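Local atomic coordinates of putative citrate lyase, alfa subunit (Streptococcus mutans, PDB entry 2HJ0), a protein that is probably the alpha subunit of a citrate lyase, built around two largely parallel beta-sheets flanked by helices. Residues I67-H72 against Y78-V83; A165-P170 against G191-D196; E54-T59 against L84-K89; R153-D158 against A197-Q202. All blocks are in the same frame, centred on the assembly; numbering follows the deposited sequence.

Contact 1: residues I67-H72 against Y78-V83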
loop_
_atom_site.group_PDB
_atom_site.type_symbol
_atom_site.label_atom_id
_atom_site.label_comp_id
_atom_site.label_asym_id
_atom_site.label_seq_id
_atom_site.Cartn_x
_atom_site.Cartn_y
_atom_site.Cartn_z
ATOM N N ILE A 67 16.615 8.594 11.904
ATOM C CA ILE A 67 16.695 7.534 10.928
ATOM C C ILE A 67 16.071 6.276 11.523
ATOM O O ILE A 67 15.979 6.137 12.744
ATOM C CB ILE A 67 18.166 7.262 10.534
ATOM C CG1 ILE A 67 18.955 6.749 11.740
ATOM C CG2 ILE A 67 18.805 8.537 10.012
ATOM C CD1 ILE A 67 20.407 6.441 11.411
ATOM N N SER A 68 15.645 5.355 10.660
ATOM C CA SER A 68 15.028 4.106 11.117
ATOM C C SER A 68 15.591 2.866 10.426
ATOM O O SER A 68 16.274 2.958 9.399
ATOM C CB SER A 68 13.516 4.159 10.895
ATOM O OG SER A 68 13.204 4.483 9.549
ATOM N N PHE A 69 15.275 1.709 11.010
ATOM C CA PHE A 69 15.706 0.397 10.515
ATOM C C PHE A 69 14.684 -0.623 10.991
ATOM O O PHE A 69 13.915 -0.332 11.899
ATOM C CB PHE A 69 17.063 -0.020 11.098
ATOM C CG PHE A 69 18.129 1.029 11.001
ATOM C CD1 PHE A 69 18.247 2.018 11.971
ATOM C CD2 PHE A 69 19.024 1.023 9.941
ATOM C CE1 PHE A 69 19.241 2.988 11.882
ATOM C CE2 PHE A 69 20.019 1.984 9.842
ATOM C CZ PHE A 69 20.127 2.967 10.816
ATOM N N HIS A 70 14.669 -1.813 10.389
ATOM C CA HIS A 70 13.739 -2.835 10.840
ATOM C C HIS A 70 14.537 -4.012 11.399
ATOM O O HIS A 70 15.744 -4.095 11.186
ATOM C CB HIS A 70 12.829 -3.295 9.712
ATOM C CG HIS A 70 13.521 -4.107 8.669
ATOM N ND1 HIS A 70 13.810 -3.613 7.417
ATOM C CD2 HIS A 70 14.029 -5.361 8.712
ATOM C CE1 HIS A 70 14.476 -4.525 6.733
ATOM N NE2 HIS A 70 14.624 -5.594 7.497
ATOM N N HIS A 71 13.878 -4.910 12.126
ATOM C CA HIS A 71 14.572 -6.059 12.708
ATOM C C HIS A 71 14.138 -7.431 12.178
ATOM O O HIS A 71 14.218 -8.443 12.900
ATOM C CB HIS A 71 14.419 -6.047 14.236
ATOM C CG HIS A 71 13.019 -6.280 14.706
ATOM N ND1 HIS A 71 12.008 -5.364 14.518
ATOM C CD2 HIS A 71 12.450 -7.343 15.323
ATOM C CE1 HIS A 71 10.877 -5.852 14.993
ATOM N NE2 HIS A 71 11.116 -7.054 15.486
ATOM N N HIS A 72 13.706 -7.492 10.924
ATOM C CA HIS A 72 13.262 -8.777 10.387
ATOM C C HIS A 72 14.374 -9.807 10.243
ATOM O O HIS A 72 14.107 -11.003 10.170
ATOM C CB HIS A 72 12.537 -8.582 9.056
ATOM C CG HIS A 72 11.115 -8.153 9.206
ATOM N ND1 HIS A 72 10.655 -6.929 8.774
ATOM C CD2 HIS A 72 10.043 -8.796 9.725
ATOM C CE1 HIS A 72 9.359 -6.835 9.017
ATOM N NE2 HIS A 72 8.961 -7.957 9.590
ATOM N N TYR A 78 22.706 -7.006 9.404
ATOM C CA TYR A 78 23.968 -6.362 9.074
ATOM C C TYR A 78 23.758 -4.892 8.728
ATOM O O TYR A 78 24.670 -4.089 8.872
ATOM C CB TYR A 78 24.621 -7.045 7.880
ATOM C CG TYR A 78 25.249 -8.392 8.153
ATOM C CD1 TYR A 78 25.719 -9.169 7.099
ATOM C CD2 TYR A 78 25.381 -8.893 9.447
ATOM C CE1 TYR A 78 26.300 -10.411 7.311
ATOM C CE2 TYR A 78 25.970 -10.147 9.673
ATOM C CZ TYR A 78 26.425 -10.901 8.588
ATOM O OH TYR A 78 26.981 -12.151 8.761
ATOM N N VAL A 79 22.555 -4.554 8.266
ATOM C CA VAL A 79 22.209 -3.195 7.863
ATOM C C VAL A 79 22.392 -2.144 8.945
ATOM O O VAL A 79 23.011 -1.125 8.690
ATOM C CB VAL A 79 20.760 -3.134 7.348
ATOM C CG1 VAL A 79 20.416 -1.731 6.888
ATOM C CG2 VAL A 79 20.581 -4.125 6.219
HETATM N N MSE A 80 21.864 -2.382 10.142
HETATM C CA MSE A 80 21.993 -1.425 11.246
HETATM C C MSE A 80 23.448 -1.027 11.495
HETATM O O MSE A 80 23.805 0.136 11.332
HETATM C CB MSE A 80 21.413 -2.015 12.539
HETATM C CG MSE A 80 20.085 -1.401 13.027
HETATM SE SE MSE A 80 20.187 -0.023 14.450
HETATM C CE MSE A 80 20.013 -1.152 16.040
ATOM N N ASN A 81 24.276 -1.995 11.885
ATOM C CA ASN A 81 25.685 -1.738 12.183
ATOM C C ASN A 81 26.405 -1.144 10.998
ATOM O O ASN A 81 27.351 -0.371 11.145
ATOM C CB ASN A 81 26.417 -3.022 12.591
ATOM C CG ASN A 81 25.804 -3.688 13.802
ATOM O OD1 ASN A 81 25.266 -3.029 14.693
ATOM N ND2 ASN A 81 25.901 -5.004 13.852
HETATM N N MSE A 82 25.953 -1.519 9.817
HETATM C CA MSE A 82 26.546 -1.037 8.585
HETATM C C MSE A 82 26.344 0.476 8.424
HETATM O O MSE A 82 27.312 1.235 8.387
HETATM C CB MSE A 82 25.909 -1.780 7.418
HETATM C CG MSE A 82 26.750 -1.859 6.169
HETATM SE SE MSE A 82 25.815 -2.935 4.881
HETATM C CE MSE A 82 26.044 -4.661 5.688
ATOM N N VAL A 83 25.086 0.905 8.332
ATOM C CA VAL A 83 24.775 2.318 8.161
ATOM C C VAL A 83 25.371 3.178 9.269
ATOM O O VAL A 83 26.162 4.086 9.004
ATOM C CB VAL A 83 23.251 2.547 8.115
ATOM C CG1 VAL A 83 22.936 4.028 7.990
ATOM C CG2 VAL A 83 22.660 1.790 6.954
#
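The phenyl ring of Phe69 takes Met80, a selenomethionine, over one face and two valines at its rim. Met80 CG sits 4.1 Å from the centroid of the Phe69 ring, 26° off the ring normal, a CH-pi contact over the face. Met80 SE lies 4.2 Å from the centroid of the Phe69 ring in an oblique Met-aromatic contact, leaning to the CD1 and CE1 side. The Met80 chain bends at both chi2 and chi3, which brings the selenium back to the ring on the slant; the two side chains cross at about a right angle. At the edge, Val83 CB comes 3.7 Å from Phe69 CE2, and Val79 CG1, one helical turn earlier, stands 4.3 Å from Phe69 CD2. Phe69 CG is anti to its carbonyl carbon (chi1 -49°), which carries the ring toward the helix. All four residues are buried and no hydrogen bond crosses between 67-72 and 78-83, leaving dispersion and the aromatic contacts to join them; Ile97 of the neighbouring strand packs on both Phe69 and Met80. Strand 67-69 and helix 79-83 run at 150°, nearly antiparallel, with axes 9.6 Å apart, as in the first half of a beta-alpha-beta crossover, here completed by strand 95-99.

Contact 2: residues A165-P170 against G191-D196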
loop_
_atom_site.group_PDB
_atom_site.type_symbol
_atom_site.label_atom_id
_atom_site.label_comp_id
_atom_site.label_asym_id
_atom_site.label_seq_id
_atom_site.Cartn_x
_atom_site.Cartn_y
_atom_site.Cartn_z
ATOM N N ALA A 165 15.069 6.408 6.123
ATOM C CA ALA A 165 14.881 5.037 6.555
ATOM C C ALA A 165 15.807 4.139 5.757
ATOM O O ALA A 165 15.734 4.092 4.528
ATOM C CB ALA A 165 13.448 4.613 6.359
ATOM N N PHE A 166 16.692 3.441 6.460
ATOM C CA PHE A 166 17.602 2.513 5.816
ATOM C C PHE A 166 17.002 1.136 6.013
ATOM O O PHE A 166 17.106 0.580 7.099
ATOM C CB PHE A 166 18.960 2.602 6.475
ATOM C CG PHE A 166 19.605 3.936 6.310
ATOM C CD1 PHE A 166 20.280 4.254 5.142
ATOM C CD2 PHE A 166 19.530 4.885 7.323
ATOM C CE1 PHE A 166 20.873 5.500 4.994
ATOM C CE2 PHE A 166 20.119 6.133 7.179
ATOM C CZ PHE A 166 20.790 6.443 6.021
ATOM N N LEU A 167 16.366 0.603 4.969
ATOM C CA LEU A 167 15.709 -0.703 5.045
ATOM C C LEU A 167 16.419 -1.844 4.307
ATOM O O LEU A 167 16.792 -1.701 3.148
ATOM C CB LEU A 167 14.276 -0.598 4.507
ATOM C CG LEU A 167 13.420 0.560 5.018
ATOM C CD1 LEU A 167 12.028 0.504 4.388
ATOM C CD2 LEU A 167 13.329 0.485 6.543
ATOM N N GLY A 168 16.591 -2.984 4.972
ATOM C CA GLY A 168 17.227 -4.105 4.306
ATOM C C GLY A 168 16.186 -4.921 3.556
ATOM O O GLY A 168 15.108 -5.154 4.083
ATOM N N ALA A 169 16.482 -5.328 2.324
ATOM C CA ALA A 169 15.546 -6.132 1.542
ATOM C C ALA A 169 16.313 -7.235 0.835
ATOM O O ALA A 169 17.265 -6.975 0.081
ATOM C CB ALA A 169 14.829 -5.280 0.531
ATOM N N PRO A 170 15.926 -8.493 1.080
ATOM C CA PRO A 170 16.613 -9.613 0.436
ATOM C C PRO A 170 16.590 -9.583 -1.092
ATOM O O PRO A 170 17.312 -10.342 -1.742
ATOM C CB PRO A 170 15.916 -10.841 1.028
ATOM C CG PRO A 170 14.581 -10.337 1.430
ATOM C CD PRO A 170 14.903 -8.976 2.019
ATOM N N GLY A 191 6.614 -6.535 7.377
ATOM C CA GLY A 191 5.629 -5.694 8.030
ATOM C C GLY A 191 6.121 -4.503 8.830
ATOM O O GLY A 191 5.463 -3.465 8.847
ATOM N N TYR A 192 7.256 -4.625 9.505
ATOM C CA TYR A 192 7.725 -3.487 10.270
ATOM C C TYR A 192 8.365 -2.476 9.317
ATOM O O TYR A 192 8.180 -1.278 9.479
ATOM C CB TYR A 192 8.708 -3.921 11.370
ATOM C CG TYR A 192 8.114 -4.905 12.363
ATOM C CD1 TYR A 192 6.906 -4.632 13.014
ATOM C CD2 TYR A 192 8.724 -6.146 12.595
ATOM C CE1 TYR A 192 6.312 -5.580 13.863
ATOM C CE2 TYR A 192 8.145 -7.101 13.439
ATOM C CZ TYR A 192 6.937 -6.816 14.067
ATOM O OH TYR A 192 6.334 -7.768 14.863
ATOM N N ALA A 193 9.088 -2.942 8.301
ATOM C CA ALA A 193 9.720 -2.017 7.364
ATOM C C ALA A 193 8.726 -1.319 6.440
ATOM O O ALA A 193 8.942 -0.174 6.032
ATOM C CB ALA A 193 10.762 -2.740 6.535
HETATM N N MSE A 194 7.634 -1.999 6.113
HETATM C CA MSE A 194 6.634 -1.425 5.213
HETATM C C MSE A 194 6.054 -0.109 5.688
HETATM O O MSE A 194 5.699 0.745 4.878
HETATM C CB MSE A 194 5.496 -2.418 4.959
HETATM C CG MSE A 194 5.843 -3.495 3.946
HETATM SE SE MSE A 194 4.666 -5.035 4.011
HETATM C CE MSE A 194 3.503 -4.630 2.517
ATOM N N ILE A 195 5.951 0.063 6.996
ATOM C CA ILE A 195 5.404 1.302 7.506
ATOM C C ILE A 195 6.450 2.404 7.392
ATOM O O ILE A 195 6.120 3.538 7.098
ATOM C CB ILE A 195 4.948 1.140 8.946
ATOM C CG1 ILE A 195 4.473 2.476 9.488
ATOM C CG2 ILE A 195 6.069 0.591 9.789
ATOM C CD1 ILE A 195 3.907 2.362 10.869
ATOM N N ASP A 196 7.713 2.062 7.605
ATOM C CA ASP A 196 8.775 3.037 7.483
ATOM C C ASP A 196 8.795 3.630 6.097
ATOM O O ASP A 196 8.782 4.836 5.933
ATOM C CB ASP A 196 10.127 2.390 7.734
ATOM C CG ASP A 196 10.369 2.103 9.192
ATOM O OD1 ASP A 196 9.477 1.512 9.832
ATOM O OD2 ASP A 196 11.450 2.469 9.697
#
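Leu167 reaches from the strand to helix 191-196 with both methyl groups, like a fork set over one turn. CD1 approaches the backbone oxygen of Ala193, with Leu167 CD1 to Ala193 O at 3.6 Å. Both methyls touch the alanine side chain, Leu167 CD1 and Leu167 CD2 each lying 4.1 Å from Ala193 CB. The second branch also reaches the next turn, where Leu167 CD2 meets Asp196 CB at 3.9 Å. Two residues earlier on the strand, Ala165 CB faces Asp196 CB at 4.2 Å. The leucine owes this reach to a CG anti to its carbonyl carbon (chi1 -48°).

Beyond this shell, Asp196 is probably positioned by polar partners outside the two segments: OD2 is hydrogen-bonded to Ser68 OG on the adjoining strand, and OD1 forms a salt bridge with Arg151 of helix 148-157. The strand itself is held in the sheet by backbone bonds from Ala165 and Leu167 to strand 202-207. Strand 165-169 and helix 191-196 approach to 9.3 Å between axes, at 143°. Asp196 therefore works in two ways, lending its CB to an apolar strand-helix interface while its buried carboxylate is satisfied by a hydroxyl and a guanidinium group.

Contact 3: residues E54-T59 against L84-K89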
loop_
_atom_site.group_PDB
_atom_site.type_symbol
_atom_site.label_atom_id
_atom_site.label_comp_id
_atom_site.label_asym_id
_atom_site.label_seq_id
_atom_site.Cartn_x
_atom_site.Cartn_y
_atom_site.Cartn_z
ATOM N N GLU A 54 27.667 6.822 -0.205
ATOM C CA GLU A 54 26.977 7.709 -1.145
ATOM C C GLU A 54 25.495 7.837 -0.796
ATOM O O GLU A 54 24.861 8.861 -1.053
ATOM C CB GLU A 54 27.120 7.187 -2.575
ATOM C CG GLU A 54 26.610 8.136 -3.645
ATOM C CD GLU A 54 26.668 7.532 -5.045
ATOM O OE1 GLU A 54 26.369 8.258 -6.019
ATOM O OE2 GLU A 54 27.006 6.332 -5.185
ATOM N N ALA A 55 24.938 6.791 -0.208
ATOM C CA ALA A 55 23.546 6.837 0.167
ATOM C C ALA A 55 23.375 7.907 1.230
ATOM O O ALA A 55 22.497 8.757 1.124
ATOM C CB ALA A 55 23.101 5.481 0.712
ATOM N N ILE A 56 24.221 7.862 2.259
ATOM C CA ILE A 56 24.156 8.827 3.362
ATOM C C ILE A 56 24.373 10.224 2.809
ATOM O O ILE A 56 23.741 11.196 3.228
ATOM C CB ILE A 56 25.238 8.528 4.426
ATOM C CG1 ILE A 56 25.074 7.090 4.927
ATOM C CG2 ILE A 56 25.113 9.502 5.584
ATOM C CD1 ILE A 56 26.180 6.598 5.823
ATOM N N GLU A 57 25.264 10.293 1.834
ATOM C CA GLU A 57 25.616 11.540 1.197
ATOM C C GLU A 57 24.448 12.106 0.399
ATOM O O GLU A 57 23.875 13.140 0.752
ATOM C CB GLU A 57 26.811 11.307 0.281
ATOM C CG GLU A 57 27.464 12.564 -0.231
ATOM C CD GLU A 57 28.359 12.283 -1.417
ATOM O OE1 GLU A 57 27.829 12.149 -2.554
ATOM O OE2 GLU A 57 29.588 12.171 -1.204
ATOM N N LYS A 58 24.076 11.424 -0.673
ATOM C CA LYS A 58 22.984 11.909 -1.499
ATOM C C LYS A 58 21.657 12.027 -0.768
ATOM O O LYS A 58 20.684 12.529 -1.326
ATOM C CB LYS A 58 22.818 11.025 -2.739
ATOM C CG LYS A 58 23.965 11.173 -3.741
ATOM C CD LYS A 58 23.612 10.626 -5.122
ATOM C CE LYS A 58 22.353 11.320 -5.698
ATOM N NZ LYS A 58 21.911 10.798 -7.038
ATOM N N THR A 59 21.621 11.586 0.480
ATOM C CA THR A 59 20.388 11.636 1.235
ATOM C C THR A 59 20.339 12.921 2.057
ATOM O O THR A 59 19.295 13.295 2.595
ATOM C CB THR A 59 20.282 10.391 2.103
ATOM O OG1 THR A 59 18.908 10.094 2.329
ATOM C CG2 THR A 59 20.981 10.584 3.411
ATOM N N LEU A 84 24.985 2.883 10.506
ATOM C CA LEU A 84 25.462 3.617 11.669
ATOM C C LEU A 84 26.971 3.818 11.656
ATOM O O LEU A 84 27.467 4.933 11.826
ATOM C CB LEU A 84 25.049 2.886 12.948
ATOM C CG LEU A 84 23.937 3.552 13.750
ATOM C CD1 LEU A 84 22.840 4.041 12.842
ATOM C CD2 LEU A 84 23.408 2.564 14.761
ATOM N N ASP A 85 27.707 2.738 11.442
ATOM C CA ASP A 85 29.155 2.834 11.424
ATOM C C ASP A 85 29.635 3.848 10.396
ATOM O O ASP A 85 30.539 4.638 10.663
ATOM C CB ASP A 85 29.764 1.465 11.148
ATOM C CG ASP A 85 31.261 1.462 11.295
ATOM O OD1 ASP A 85 31.946 1.886 10.335
ATOM O OD2 ASP A 85 31.748 1.042 12.372
ATOM N N GLU A 86 29.025 3.840 9.218
ATOM C CA GLU A 86 29.418 4.782 8.184
ATOM C C GLU A 86 29.032 6.198 8.610
ATOM O O GLU A 86 29.712 7.167 8.267
ATOM C CB GLU A 86 28.752 4.418 6.859
ATOM C CG GLU A 86 29.340 5.153 5.658
ATOM C CD GLU A 86 30.827 4.880 5.469
ATOM O OE1 GLU A 86 31.611 5.856 5.424
ATOM O OE2 GLU A 86 31.209 3.691 5.367
ATOM N N ILE A 87 27.935 6.325 9.351
ATOM C CA ILE A 87 27.517 7.638 9.823
ATOM C C ILE A 87 28.607 8.132 10.781
ATOM O O ILE A 87 29.037 9.281 10.707
ATOM C CB ILE A 87 26.189 7.593 10.620
ATOM C CG1 ILE A 87 25.088 6.894 9.822
ATOM C CG2 ILE A 87 25.763 9.013 10.972
ATOM C CD1 ILE A 87 24.534 7.694 8.666
ATOM N N ALA A 88 29.050 7.263 11.687
ATOM C CA ALA A 88 30.073 7.655 12.642
ATOM C C ALA A 88 31.347 8.067 11.908
ATOM O O ALA A 88 31.888 9.139 12.155
ATOM C CB ALA A 88 30.358 6.515 13.614
ATOM N N LYS A 89 31.806 7.219 10.993
ATOM C CA LYS A 89 33.014 7.484 10.224
ATOM C C LYS A 89 32.949 8.835 9.523
ATOM O O LYS A 89 33.964 9.516 9.373
ATOM C CB LYS A 89 33.223 6.396 9.170
ATOM C CG LYS A 89 34.356 5.417 9.448
ATOM C CD LYS A 89 34.092 4.567 10.684
ATOM C CE LYS A 89 35.018 3.349 10.742
ATOM N NZ LYS A 89 34.839 2.456 9.557
#
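This is a small helix-helix contact between the end of helix 52-58 and the second half of helix 79-89, its centre about 27 Å from the centre of the chain, and it rests on one isoleucine. Ile56 points across and places its terminal methyl between two successive residues of the other helix. Ile56 CD1 lies 3.5 Å from Ile87 CD1, and the gamma branch joins in, with Ile56 CG2 3.6 Å from Ile87 CD1. On the other residue the aliphatic stem does the touching: Ile56 CD1 comes 3.5 Å from Glu86 CG and equally near Glu86 CB. At this resolution these spacings say only that methyl and methylene groups are in contact.

The two isoleucines meet by different routes. Ile56 extends straight from its helix, whereas Ile87 turns at chi2 (-73°), and this bend brings CD1 across to Ile56 although its CB does not face that way. Glu86 also bends at chi2 (59°), and its OE1 is hydrogen-bonded to His53, just before 54-59 on the same helix. Leu61 and Ile92 pack on Ile87 from nearby loops, and Met90 meets Ile56. Within the second helix Lys89 NZ, one turn after Asp85, forms a salt bridge to the syn lone pair of Asp85 OD1, at 3.0 Å.

The chemistry divides along the length of Glu86: its methylenes extend the isoleucine contact, while its carboxylate adds a polar tie between the helices through His53.

Contact 4: residues R153-D158 against A197-Q202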
loop_
_atom_site.group_PDB
_atom_site.type_symbol
_atom_site.label_atom_id
_atom_site.label_comp_id
_atom_site.label_asym_id
_atom_site.label_seq_id
_atom_site.Cartn_x
_atom_site.Cartn_y
_atom_site.Cartn_z
ATOM N N ARG A 153 1.572 3.796 15.585
ATOM C CA ARG A 153 0.723 4.928 15.939
ATOM C C ARG A 153 1.526 6.227 15.903
ATOM O O ARG A 153 1.115 7.195 15.266
ATOM C CB ARG A 153 0.122 4.764 17.331
ATOM C CG ARG A 153 -0.812 5.914 17.723
ATOM C CD ARG A 153 -0.566 6.385 19.158
ATOM N NE ARG A 153 0.720 7.067 19.306
ATOM C CZ ARG A 153 1.659 6.713 20.179
ATOM N NH1 ARG A 153 1.458 5.681 20.981
ATOM N NH2 ARG A 153 2.796 7.390 20.258
ATOM N N ALA A 154 2.672 6.245 16.584
ATOM C CA ALA A 154 3.515 7.447 16.615
ATOM C C ALA A 154 3.895 7.945 15.227
ATOM O O ALA A 154 3.743 9.131 14.932
ATOM C CB ALA A 154 4.770 7.203 17.422
ATOM N N ILE A 155 4.385 7.051 14.376
ATOM C CA ILE A 155 4.785 7.450 13.044
ATOM C C ILE A 155 3.611 8.015 12.257
ATOM O O ILE A 155 3.752 9.014 11.565
ATOM C CB ILE A 155 5.429 6.270 12.295
ATOM C CG1 ILE A 155 6.673 5.821 13.063
ATOM C CG2 ILE A 155 5.784 6.671 10.862
ATOM C CD1 ILE A 155 7.428 4.673 12.448
ATOM N N ALA A 156 2.442 7.415 12.390
ATOM C CA ALA A 156 1.286 7.898 11.654
ATOM C C ALA A 156 0.711 9.198 12.207
ATOM O O ALA A 156 0.186 10.013 11.456
ATOM C CB ALA A 156 0.215 6.823 11.630
ATOM N N THR A 157 0.804 9.378 13.518
ATOM C CA THR A 157 0.306 10.573 14.188
ATOM C C THR A 157 1.264 11.735 13.977
ATOM O O THR A 157 0.939 12.888 14.253
ATOM C CB THR A 157 0.186 10.333 15.682
ATOM O OG1 THR A 157 -0.675 9.216 15.896
ATOM C CG2 THR A 157 -0.404 11.552 16.378
ATOM N N ASP A 158 2.448 11.407 13.484
ATOM C CA ASP A 158 3.506 12.373 13.228
ATOM C C ASP A 158 4.122 12.921 14.508
ATOM O O ASP A 158 4.853 13.908 14.469
ATOM C CB ASP A 158 3.011 13.547 12.368
ATOM C CG ASP A 158 4.141 14.208 11.565
ATOM O OD1 ASP A 158 3.878 15.212 10.865
ATOM O OD2 ASP A 158 5.289 13.716 11.623
ATOM N N ALA A 197 8.827 2.778 5.086
ATOM C CA ALA A 197 8.899 3.258 3.716
ATOM C C ALA A 197 7.680 4.040 3.302
ATOM O O ALA A 197 7.696 4.737 2.292
ATOM C CB ALA A 197 9.103 2.092 2.772
ATOM N N LYS A 198 6.621 3.927 4.082
ATOM C CA LYS A 198 5.383 4.616 3.767
ATOM C C LYS A 198 5.311 6.023 4.369
ATOM O O LYS A 198 4.723 6.922 3.780
ATOM C CB LYS A 198 4.228 3.748 4.253
ATOM C CG LYS A 198 2.842 4.284 4.018
ATOM C CD LYS A 198 1.805 3.201 4.367
ATOM C CE LYS A 198 2.054 1.904 3.550
ATOM N NZ LYS A 198 1.121 0.764 3.847
ATOM N N TYR A 199 5.932 6.222 5.524
ATOM C CA TYR A 199 5.890 7.524 6.164
ATOM C C TYR A 199 7.199 8.310 6.209
ATOM O O TYR A 199 7.193 9.504 6.480
ATOM C CB TYR A 199 5.356 7.359 7.577
ATOM C CG TYR A 199 3.919 6.956 7.603
ATOM C CD1 TYR A 199 2.905 7.890 7.360
ATOM C CD2 TYR A 199 3.561 5.636 7.852
ATOM C CE1 TYR A 199 1.556 7.506 7.367
ATOM C CE2 TYR A 199 2.230 5.236 7.861
ATOM C CZ TYR A 199 1.229 6.171 7.619
ATOM O OH TYR A 199 -0.088 5.775 7.628
ATOM N N ALA A 200 8.314 7.642 5.958
ATOM C CA ALA A 200 9.614 8.298 5.990
ATOM C C ALA A 200 9.765 9.269 4.823
ATOM O O ALA A 200 9.167 9.076 3.756
ATOM C CB ALA A 200 10.734 7.247 5.948
ATOM N N ASP A 201 10.555 10.320 5.027
ATOM C CA ASP A 201 10.777 11.292 3.966
ATOM C C ASP A 201 11.620 10.686 2.853
ATOM O O ASP A 201 11.251 10.730 1.682
ATOM C CB ASP A 201 11.453 12.545 4.514
ATOM C CG ASP A 201 10.470 13.482 5.169
ATOM O OD1 ASP A 201 9.247 13.321 4.943
ATOM O OD2 ASP A 201 10.912 14.393 5.904
ATOM N N GLN A 202 12.758 10.129 3.235
ATOM C CA GLN A 202 13.632 9.486 2.288
ATOM C C GLN A 202 13.853 8.035 2.711
ATOM O O GLN A 202 14.082 7.737 3.893
ATOM C CB GLN A 202 14.955 10.236 2.194
ATOM C CG GLN A 202 14.918 11.317 1.161
ATOM C CD GLN A 202 16.273 11.835 0.848
ATOM O OE1 GLN A 202 16.930 12.425 1.695
ATOM N NE2 GLN A 202 16.716 11.619 -0.380
#
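Tyr199 packs closely against helix 153-157 at its root and more loosely along its ring. The tight part is at the beta carbon, where Ile155 CG2 stands 3.4 Å from Tyr199 CB and 3.8 Å from Tyr199 CG. That methyl approaches the ring obliquely. With chi1 at -61°, Ile155 CG1 lies anti to the carbonyl carbon, leaving CG2 anti to the backbone N, and this branch meets the tyrosine.

Farther out the contact is slacker. Ala156 CA lies over one face of the Tyr199 phenol, 4.3 Å above its plane, and Ala156 CB is 4.1 Å from Tyr199 OH. Lys198 CG, from the preceding residue, lies 4.0 Å above the opposite face of the Tyr199 ring, while the lysine's outer chain leads away from the contact on an exposed residue. Both atoms sit toward the rim of their faces. The tyrosine hydroxyl is hydrogen-bonded to Glu33, outside both helices.

Within helix 153-157, Thr157 OG1 donates to Arg153 O at 2.8 Å, from 47° out of the carbonyl plane, and Thr157 N bonds to the same oxygen. Arg153 itself turns to a salt bridge with Glu498.

The segments 153-158 and 197-202 meet by van der Waals packing, without a hydrogen bond between them, and the tyrosine's polar end is satisfied by Glu33, so that one side chain joins a largely apolar interface to a third part of the chain.

Contacts 1 and 2 lie on one mixed sheet, in which strand 66-69 neighbours strand 164-169, and contacts 3 and 4 extend from their helices. Contacts 1 and 3 share helix 79-89 and have centres about 12 Å apart; contacts 2 and 4 share helix 191-199 at the same spacing. Contacts 1 and 2 are closest, about 9 Å between centres, and contacts 3 and 4 farthest, about 21 Å. Along the chain, contact 1 is nested within contact 3, and contact 2 within contact 4, the first pair closing before the second opens. Two separately closed chain regions are thereby joined side by side around a single sheet, through hydrogen-bonded strands.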